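Local coordinates for protein retinol dehydratase (PDB 1FMJ) that binds retinol together with the nucleotide adenosine-3',5'-diphosphate and, as a sulfotransferase-family enzyme, probably converts retinol by a dehydration that proceeds through sulfonation, at residues Pro40-Met44 with Glu229-Glu233; Leu82-Glu87 with Ile262-Lys268; Asp122-Asn126 with Leu200-Leu204. Numbering follows the deposited sequence.

The three contacts lie apart, with no shared elements, and their chemistry differs with their place in the fold. Interaction 2 is the buried one: two helices of the sulfotransferase domain meet mainly through aliphatic side chains, and an ion pair closes one end. Interaction 1 is partly buried and mainly polar, tying a turn and the first residue of strand 43-46, in the small antiparallel sheet, to helix 227-235. Interaction 3, also partly buried, joins two loops by apolar contact, between a calcium ion and the retinol pocket. Interactions 2 and 3 fall on opposite sides of the chain's centre, about 37 Å between centres; interaction 1 is about 28 Å from each.

Interaction 1: Pro40-Met44 with Glu229-Glu233; sequences PKGYM and EHVKE
Tyr43 (chi1 m, chi2 114°) lays its ring beside the start of segment 229-233, its CE2 4.2 Å from His230 CB and its OH 3.5 Å from Glu229 CB. Segment 229-233 is helical throughout. In the other segment, Gly42, at phi/psi 61/50, suits the positive-phi position of a G1 beta bulge in which Gly42 and Tyr43 both face Leu38; Tyr43 opens strand 43-46. The CA atoms of Lys41 and Glu229 are 7.4 Å apart, those of Tyr43 and His230 8.4 Å. Lys41, chi1 m and the rest t, runs extended past Glu229, with Lys41 CD 4.1 Å from Glu229 CB. Its NZ forms a salt bridge with Glu233 OE2 (2.9 Å; Glu233 chi1 m, chi2 t), and Tyr43 OH donates to this Glu233 OE2 at 2.5 Å. A water accepts from Lys41 NZ (3.0 Å) and donates to Glu229 O (2.7 Å) and Glu229 OE1 (2.6 Å). One carboxylate thus gathers a cation and a phenol, so charge and directional hydrogen bonding fix the turn and the strand's first residue against the helix.

Interaction 2: Leu82-Glu87 with Ile262-Lys268; sequences LVWLIE and IADFLGK
Ile86, Leu266 and Ile262 carry most of this contact between the ends of helices 76-87 and 255-265. CA atoms pair as Val83 with Ile262 (7.3 Å), Ile86 with Ala263 (6.7 Å) and Glu87 with Leu266 (7.5 Å). The CA-to-CB bond of Ile86 (chi1 m, chi2 t) points toward segment 262-268: Ile86 CD1 is 3.9 Å from Ile262 CG2, while Ile86 CG2 is 4.0 Å from Leu266 CD1 and 3.7 Å from Lys268 CB. Ile262, also mt, sets its CD1 3.9 Å from Leu82 CD1, and Val83 CG1 lies 4.3 Å from Leu266 CD1. Branched aliphatic residues suit this buried part of the interface, where Ile262 also rests on strand 243-247 and Val83 on strand 66-70. Beside the aliphatic patch, Lys268 (m, m, t, m) and Glu87 (chi1 and chi2 m) bend together: Lys268 NZ makes a salt bridge with Glu87 OE1 at 3.0 Å and donates to Leu266 O at 2.8 Å. A water donates to Glu87 OE2 and Leu266 O. Gly267, at phi/psi 65/34, ends the second helix in a Schellman motif, with Lys268 N to Ala263 O at 2.8 Å. Helices packed together against a parallel sheet are characteristic of the alpha/beta sulfotransferase fold of the P-loop NTPase clan.

Interaction 3: Asp122-Asn126 with Leu200-Leu204; sequences DILPN and LLYLL. With CA (calcium ion), chain F.
Apolar contacts make up the meeting of the two segments, and Tyr202 is at their centre. Tyr202 CA is 6.4 Å from Ile123 CA, and the CA-to-CB bond of Tyr202 (chi1 m, chi2 104°) points toward segment 122-126. Leu124 CD2 lies 3.5 Å from Tyr202 CD1, Pro125 CD 3.5 Å from Tyr202 CE2, and Ile123 CD1 (chi1 p, chi2 t) 3.9 Å from Tyr202 CB. The flat ring thus packs against Leu124 and Pro125, while the Ile123 side chain meets the CB at its base. No hydrogen bond crosses. In the backbone, a 3-10 segment ends at Ile123, and Leu124 is extended (-92/143). Tyr202, though not glycine, adopts the left-handed conformation (61/34) as C-prime residue of the Schellman motif ending helix 187-200, and also supplies the packing ring. Metal coordination lies on the far flank: Asp122 OD1 binds calcium at 2.7 Å, alongside Asn121 OD1 and Glu118 O. With Leu203 touching retinol, this apolar junction links a calcium-binding loop to the wall of the retinol pocket.

Interaction 1: Pro40-Met44 with Glu229-Glu233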
loop_
_atom_site.group_PDB
_atom_site.type_symbol
_atom_site.label_atom_id
_atom_site.label_comp_id
_atom_site.label_asym_id
_atom_site.label_seq_id
_atom_site.Cartn_x
_atom_site.Cartn_y
_atom_site.Cartn_z
ATOM N N PRO A 40 16.881 0.268 12.267
ATOM C CA PRO A 40 16.873 -0.501 13.516
ATOM C C PRO A 40 15.647 -1.397 13.668
ATOM O O PRO A 40 15.674 -2.366 14.424
ATOM C CB PRO A 40 16.946 0.582 14.590
ATOM C CG PRO A 40 16.249 1.751 13.932
ATOM C CD PRO A 40 16.833 1.716 12.543
ATOM N N LYS A 41 14.572 -1.071 12.954
ATOM C CA LYS A 41 13.356 -1.872 13.014
ATOM C C LYS A 41 13.359 -2.974 11.943
ATOM O O LYS A 41 12.497 -3.849 11.934
ATOM C CB LYS A 41 12.132 -0.973 12.851
ATOM C CG LYS A 41 11.983 0.043 13.966
ATOM C CD LYS A 41 10.830 1.008 13.708
ATOM C CE LYS A 41 10.756 2.065 14.804
ATOM N NZ LYS A 41 9.579 2.979 14.661
ATOM N N GLY A 42 14.337 -2.930 11.046
ATOM C CA GLY A 42 14.434 -3.941 10.005
ATOM C C GLY A 42 13.242 -4.016 9.062
ATOM O O GLY A 42 12.702 -5.096 8.820
ATOM N N TYR A 43 12.829 -2.873 8.529
ATOM C CA TYR A 43 11.709 -2.842 7.596
ATOM C C TYR A 43 12.114 -3.561 6.320
ATOM O O TYR A 43 13.169 -3.285 5.737
ATOM C CB TYR A 43 11.299 -1.399 7.263
ATOM C CG TYR A 43 10.481 -0.706 8.342
ATOM C CD1 TYR A 43 10.990 0.390 9.034
ATOM C CD2 TYR A 43 9.182 -1.128 8.642
ATOM C CE1 TYR A 43 10.225 1.061 10.003
ATOM C CE2 TYR A 43 8.410 -0.467 9.607
ATOM C CZ TYR A 43 8.940 0.625 10.280
ATOM O OH TYR A 43 8.200 1.277 11.232
ATOM N N MET A 44 11.278 -4.505 5.898
ATOM C CA MET A 44 11.535 -5.260 4.690
ATOM C C MET A 44 11.361 -4.381 3.448
ATOM O O MET A 44 10.246 -3.971 3.123
ATOM C CB MET A 44 10.581 -6.453 4.619
ATOM C CG MET A 44 10.914 -7.588 5.571
ATOM S SD MET A 44 12.458 -8.401 5.133
ATOM C CE MET A 44 11.873 -9.681 4.002
ATOM N N GLU A 229 5.156 -2.144 13.641
ATOM C CA GLU A 229 6.047 -0.989 13.734
ATOM C C GLU A 229 5.573 0.060 12.732
ATOM O O GLU A 229 5.652 1.265 12.982
ATOM C CB GLU A 229 7.493 -1.385 13.434
ATOM C CG GLU A 229 8.105 -2.327 14.471
ATOM C CD GLU A 229 7.812 -1.883 15.894
ATOM O OE1 GLU A 229 7.979 -0.676 16.181
ATOM O OE2 GLU A 229 7.416 -2.735 16.723
ATOM N N HIS A 230 5.062 -0.408 11.599
ATOM C CA HIS A 230 4.563 0.486 10.547
ATOM C C HIS A 230 3.355 1.253 11.083
ATOM O O HIS A 230 3.295 2.484 11.008
ATOM C CB HIS A 230 4.181 -0.349 9.310
ATOM C CG HIS A 230 3.964 0.456 8.063
ATOM N ND1 HIS A 230 3.005 1.439 7.968
ATOM C CD2 HIS A 230 4.546 0.376 6.842
ATOM C CE1 HIS A 230 2.998 1.928 6.740
ATOM N NE2 HIS A 230 3.924 1.298 6.037
ATOM N N VAL A 231 2.400 0.525 11.649
ATOM C CA VAL A 231 1.197 1.140 12.209
ATOM C C VAL A 231 1.498 2.042 13.402
ATOM O O VAL A 231 0.983 3.155 13.492
ATOM C CB VAL A 231 0.195 0.080 12.685
ATOM C CG1 VAL A 231 -1.028 0.759 13.322
ATOM C CG2 VAL A 231 -0.232 -0.802 11.513
ATOM N N LYS A 232 2.315 1.554 14.331
ATOM C CA LYS A 232 2.632 2.333 15.523
ATOM C C LYS A 232 3.235 3.706 15.225
ATOM O O LYS A 232 2.924 4.678 15.901
ATOM C CB LYS A 232 3.551 1.530 16.451
ATOM C CG LYS A 232 2.855 0.311 17.037
ATOM C CD LYS A 232 3.645 -0.325 18.156
ATOM C CE LYS A 232 2.837 -1.432 18.799
ATOM N NZ LYS A 232 3.513 -1.954 20.003
ATOM N N GLU A 233 4.083 3.787 14.209
ATOM C CA GLU A 233 4.700 5.060 13.850
ATOM C C GLU A 233 3.667 6.106 13.466
ATOM O O GLU A 233 3.823 7.285 13.775
ATOM C CB GLU A 233 5.674 4.876 12.695
ATOM C CG GLU A 233 7.042 4.391 13.112
ATOM C CD GLU A 233 8.019 4.431 11.960
ATOM O OE1 GLU A 233 7.863 5.325 11.103
ATOM O OE2 GLU A 233 8.944 3.583 11.911
HETATM O O HOH W 1 7.057 1.568 15.302
#

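Interaction 2: Leu82-Glu87 with Ile262-Lys268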
loop_
_atom_site.group_PDB
_atom_site.type_symbol
_atom_site.label_atom_id
_atom_site.label_comp_id
_atom_site.label_asym_id
_atom_site.label_seq_id
_atom_site.Cartn_x
_atom_site.Cartn_y
_atom_site.Cartn_z
ATOM N N LEU A 82 -11.556 9.098 -2.469
ATOM C CA LEU A 82 -12.279 10.048 -1.634
ATOM C C LEU A 82 -11.505 11.359 -1.559
ATOM O O LEU A 82 -12.048 12.433 -1.824
ATOM C CB LEU A 82 -12.457 9.493 -0.218
ATOM C CG LEU A 82 -13.378 8.289 -0.050
ATOM C CD1 LEU A 82 -13.339 7.809 1.405
ATOM C CD2 LEU A 82 -14.787 8.673 -0.457
ATOM N N VAL A 83 -10.229 11.252 -1.193
ATOM C CA VAL A 83 -9.352 12.408 -1.061
ATOM C C VAL A 83 -9.218 13.218 -2.350
ATOM O O VAL A 83 -9.156 14.443 -2.310
ATOM C CB VAL A 83 -7.932 11.969 -0.597
ATOM C CG1 VAL A 83 -6.951 13.130 -0.708
ATOM C CG2 VAL A 83 -7.981 11.468 0.840
ATOM N N TRP A 84 -9.168 12.548 -3.496
ATOM C CA TRP A 84 -9.016 13.276 -4.744
ATOM C C TRP A 84 -10.280 14.029 -5.094
ATOM O O TRP A 84 -10.227 15.190 -5.477
ATOM C CB TRP A 84 -8.661 12.336 -5.899
ATOM C CG TRP A 84 -7.991 13.045 -7.049
ATOM C CD1 TRP A 84 -6.653 13.292 -7.194
ATOM C CD2 TRP A 84 -8.631 13.620 -8.194
ATOM N NE1 TRP A 84 -6.422 13.983 -8.360
ATOM C CE2 TRP A 84 -7.616 14.196 -8.995
ATOM C CE3 TRP A 84 -9.962 13.704 -8.625
ATOM C CZ2 TRP A 84 -7.891 14.847 -10.206
ATOM C CZ3 TRP A 84 -10.236 14.355 -9.831
ATOM C CH2 TRP A 84 -9.202 14.915 -10.605
ATOM N N LEU A 85 -11.419 13.367 -4.971
ATOM C CA LEU A 85 -12.687 14.008 -5.297
ATOM C C LEU A 85 -12.967 15.193 -4.385
ATOM O O LEU A 85 -13.427 16.239 -4.844
ATOM C CB LEU A 85 -13.833 12.993 -5.210
ATOM C CG LEU A 85 -13.867 12.017 -6.389
ATOM C CD1 LEU A 85 -14.834 10.866 -6.128
ATOM C CD2 LEU A 85 -14.259 12.791 -7.646
ATOM N N ILE A 86 -12.676 15.026 -3.097
ATOM C CA ILE A 86 -12.905 16.080 -2.118
ATOM C C ILE A 86 -12.008 17.296 -2.349
ATOM O O ILE A 86 -12.443 18.431 -2.176
ATOM C CB ILE A 86 -12.699 15.547 -0.686
ATOM C CG1 ILE A 86 -13.732 14.447 -0.408
ATOM C CG2 ILE A 86 -12.826 16.690 0.324
ATOM C CD1 ILE A 86 -13.654 13.835 0.980
ATOM N N GLU A 87 -10.759 17.056 -2.736
ATOM C CA GLU A 87 -9.829 18.146 -3.005
ATOM C C GLU A 87 -10.141 18.774 -4.359
ATOM O O GLU A 87 -9.727 19.895 -4.631
ATOM C CB GLU A 87 -8.377 17.640 -3.008
ATOM C CG GLU A 87 -7.875 17.086 -1.683
ATOM C CD GLU A 87 -7.699 18.157 -0.624
ATOM O OE1 GLU A 87 -8.580 19.033 -0.514
ATOM O OE2 GLU A 87 -6.692 18.117 0.113
ATOM N N ILE A 262 -12.868 13.027 6.767
ATOM C CA ILE A 262 -11.858 13.371 5.774
ATOM C C ILE A 262 -12.069 14.779 5.208
ATOM O O ILE A 262 -11.104 15.484 4.906
ATOM C CB ILE A 262 -11.836 12.342 4.623
ATOM C CG1 ILE A 262 -11.421 10.972 5.168
ATOM C CG2 ILE A 262 -10.864 12.798 3.529
ATOM C CD1 ILE A 262 -11.603 9.841 4.185
ATOM N N ALA A 263 -13.328 15.195 5.074
ATOM C CA ALA A 263 -13.621 16.526 4.554
ATOM C C ALA A 263 -13.133 17.592 5.532
ATOM O O ALA A 263 -12.441 18.525 5.140
ATOM C CB ALA A 263 -15.121 16.681 4.303
ATOM N N ASP A 264 -13.486 17.443 6.806
ATOM C CA ASP A 264 -13.064 18.405 7.822
ATOM C C ASP A 264 -11.548 18.497 7.862
ATOM O O ASP A 264 -10.981 19.588 7.866
ATOM C CB ASP A 264 -13.574 18.000 9.207
ATOM C CG ASP A 264 -15.077 17.908 9.271
ATOM O OD1 ASP A 264 -15.751 18.769 8.668
ATOM O OD2 ASP A 264 -15.585 16.981 9.935
ATOM N N PHE A 265 -10.897 17.338 7.898
ATOM C CA PHE A 265 -9.441 17.266 7.932
ATOM C C PHE A 265 -8.836 18.034 6.751
ATOM O O PHE A 265 -7.807 18.690 6.896
ATOM C CB PHE A 265 -8.996 15.795 7.898
ATOM C CG PHE A 265 -7.504 15.604 7.856
ATOM C CD1 PHE A 265 -6.707 15.958 8.942
ATOM C CD2 PHE A 265 -6.896 15.067 6.729
ATOM C CE1 PHE A 265 -5.328 15.777 8.903
ATOM C CE2 PHE A 265 -5.518 14.883 6.681
ATOM C CZ PHE A 265 -4.732 15.239 7.771
ATOM N N LEU A 266 -9.485 17.964 5.591
ATOM C CA LEU A 266 -8.990 18.650 4.403
ATOM C C LEU A 266 -9.485 20.086 4.284
ATOM O O LEU A 266 -9.208 20.766 3.290
ATOM C CB LEU A 266 -9.376 17.872 3.140
ATOM C CG LEU A 266 -8.682 16.515 2.986
ATOM C CD1 LEU A 266 -9.160 15.827 1.728
ATOM C CD2 LEU A 266 -7.175 16.720 2.947
ATOM N N GLY A 267 -10.212 20.542 5.301
ATOM C CA GLY A 267 -10.734 21.895 5.285
ATOM C C GLY A 267 -11.756 22.103 4.184
ATOM O O GLY A 267 -11.853 23.192 3.614
ATOM N N LYS A 268 -12.525 21.061 3.883
ATOM C CA LYS A 268 -13.540 21.134 2.837
ATOM C C LYS A 268 -14.925 20.798 3.392
ATOM O O LYS A 268 -15.083 19.828 4.133
ATOM C CB LYS A 268 -13.195 20.154 1.710
ATOM C CG LYS A 268 -11.802 20.336 1.110
ATOM C CD LYS A 268 -11.690 21.630 0.312
ATOM C CE LYS A 268 -10.326 21.757 -0.346
ATOM N NZ LYS A 268 -9.216 21.680 0.652
HETATM O O HOH W 2 -6.643 20.572 1.796
#

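Interaction 3: Asp122-Asn126 with Leu200-Leu204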
loop_
_atom_site.group_PDB
_atom_site.type_symbol
_atom_site.label_atom_id
_atom_site.label_comp_id
_atom_site.label_asym_id
_atom_site.label_seq_id
_atom_site.Cartn_x
_atom_site.Cartn_y
_atom_site.Cartn_z
ATOM N N ASP A 122 9.663 -14.205 -17.023
ATOM C CA ASP A 122 9.751 -15.637 -16.790
ATOM C C ASP A 122 8.832 -16.098 -15.656
ATOM O O ASP A 122 8.639 -17.296 -15.448
ATOM C CB ASP A 122 11.200 -16.021 -16.481
ATOM C CG ASP A 122 12.168 -15.589 -17.577
ATOM O OD1 ASP A 122 11.703 -15.229 -18.688
ATOM O OD2 ASP A 122 13.395 -15.619 -17.339
ATOM N N ILE A 123 8.260 -15.148 -14.926
ATOM C CA ILE A 123 7.367 -15.487 -13.824
ATOM C C ILE A 123 5.949 -15.652 -14.360
ATOM O O ILE A 123 5.035 -16.024 -13.623
ATOM C CB ILE A 123 7.360 -14.383 -12.740
ATOM C CG1 ILE A 123 6.688 -13.117 -13.285
ATOM C CG2 ILE A 123 8.788 -14.084 -12.289
ATOM C CD1 ILE A 123 6.734 -11.931 -12.337
ATOM N N LEU A 124 5.777 -15.366 -15.647
ATOM C CA LEU A 124 4.475 -15.459 -16.296
ATOM C C LEU A 124 4.241 -16.819 -16.939
ATOM O O LEU A 124 5.162 -17.426 -17.492
ATOM C CB LEU A 124 4.346 -14.381 -17.373
ATOM C CG LEU A 124 4.634 -12.940 -16.960
ATOM C CD1 LEU A 124 4.655 -12.067 -18.202
ATOM C CD2 LEU A 124 3.581 -12.459 -15.973
ATOM N N PRO A 125 2.996 -17.314 -16.880
ATOM C CA PRO A 125 2.662 -18.613 -17.471
ATOM C C PRO A 125 2.999 -18.612 -18.960
ATOM O O PRO A 125 3.606 -19.556 -19.473
ATOM C CB PRO A 125 1.158 -18.729 -17.222
ATOM C CG PRO A 125 0.963 -17.941 -15.958
ATOM C CD PRO A 125 1.824 -16.725 -16.210
ATOM N N ASN A 126 2.607 -17.540 -19.644
ATOM C CA ASN A 126 2.861 -17.405 -21.076
ATOM C C ASN A 126 3.497 -16.050 -21.386
ATOM O O ASN A 126 2.813 -15.112 -21.813
ATOM C CB ASN A 126 1.554 -17.550 -21.847
ATOM C CG ASN A 126 0.700 -18.682 -21.323
ATOM O OD1 ASN A 126 1.135 -19.836 -21.274
ATOM N ND2 ASN A 126 -0.524 -18.359 -20.920
ATOM N N LEU A 200 -1.827 -12.034 -7.522
ATOM C CA LEU A 200 -2.193 -11.186 -8.654
ATOM C C LEU A 200 -1.010 -10.791 -9.540
ATOM O O LEU A 200 -1.103 -10.838 -10.767
ATOM C CB LEU A 200 -2.878 -9.913 -8.149
ATOM C CG LEU A 200 -3.230 -8.811 -9.159
ATOM C CD1 LEU A 200 -4.456 -9.217 -9.975
ATOM C CD2 LEU A 200 -3.517 -7.506 -8.430
ATOM N N LEU A 201 0.097 -10.400 -8.912
ATOM C CA LEU A 201 1.278 -9.959 -9.643
ATOM C C LEU A 201 2.355 -11.021 -9.816
ATOM O O LEU A 201 3.489 -10.703 -10.178
ATOM C CB LEU A 201 1.866 -8.725 -8.951
ATOM C CG LEU A 201 0.818 -7.636 -8.692
ATOM C CD1 LEU A 201 1.439 -6.442 -7.946
ATOM C CD2 LEU A 201 0.221 -7.197 -10.019
ATOM N N TYR A 202 1.995 -12.277 -9.558
ATOM C CA TYR A 202 2.924 -13.389 -9.692
ATOM C C TYR A 202 4.126 -13.253 -8.762
ATOM O O TYR A 202 5.224 -13.666 -9.113
ATOM C CB TYR A 202 3.425 -13.501 -11.139
ATOM C CG TYR A 202 2.348 -13.817 -12.155
ATOM C CD1 TYR A 202 1.835 -12.825 -12.999
ATOM C CD2 TYR A 202 1.816 -15.101 -12.250
ATOM C CE1 TYR A 202 0.812 -13.111 -13.912
ATOM C CE2 TYR A 202 0.799 -15.393 -13.148
ATOM C CZ TYR A 202 0.301 -14.400 -13.973
ATOM O OH TYR A 202 -0.724 -14.701 -14.837
ATOM N N LEU A 203 3.918 -12.680 -7.581
ATOM C CA LEU A 203 5.005 -12.496 -6.622
ATOM C C LEU A 203 5.299 -13.753 -5.804
ATOM O O LEU A 203 6.423 -13.943 -5.328
ATOM C CB LEU A 203 4.676 -11.350 -5.657
ATOM C CG LEU A 203 4.348 -9.982 -6.256
ATOM C CD1 LEU A 203 4.108 -8.986 -5.135
ATOM C CD2 LEU A 203 5.480 -9.517 -7.146
ATOM N N LEU A 204 4.293 -14.609 -5.648
ATOM C CA LEU A 204 4.446 -15.829 -4.855
ATOM C C LEU A 204 4.677 -17.091 -5.659
ATOM O O LEU A 204 4.186 -17.224 -6.777
ATOM C CB LEU A 204 3.209 -16.058 -3.981
ATOM C CG LEU A 204 2.829 -15.020 -2.932
ATOM C CD1 LEU A 204 1.601 -15.494 -2.167
ATOM C CD2 LEU A 204 3.989 -14.801 -1.987
HETATM CA CA CA F . 13.238 -13.598 -20.126
#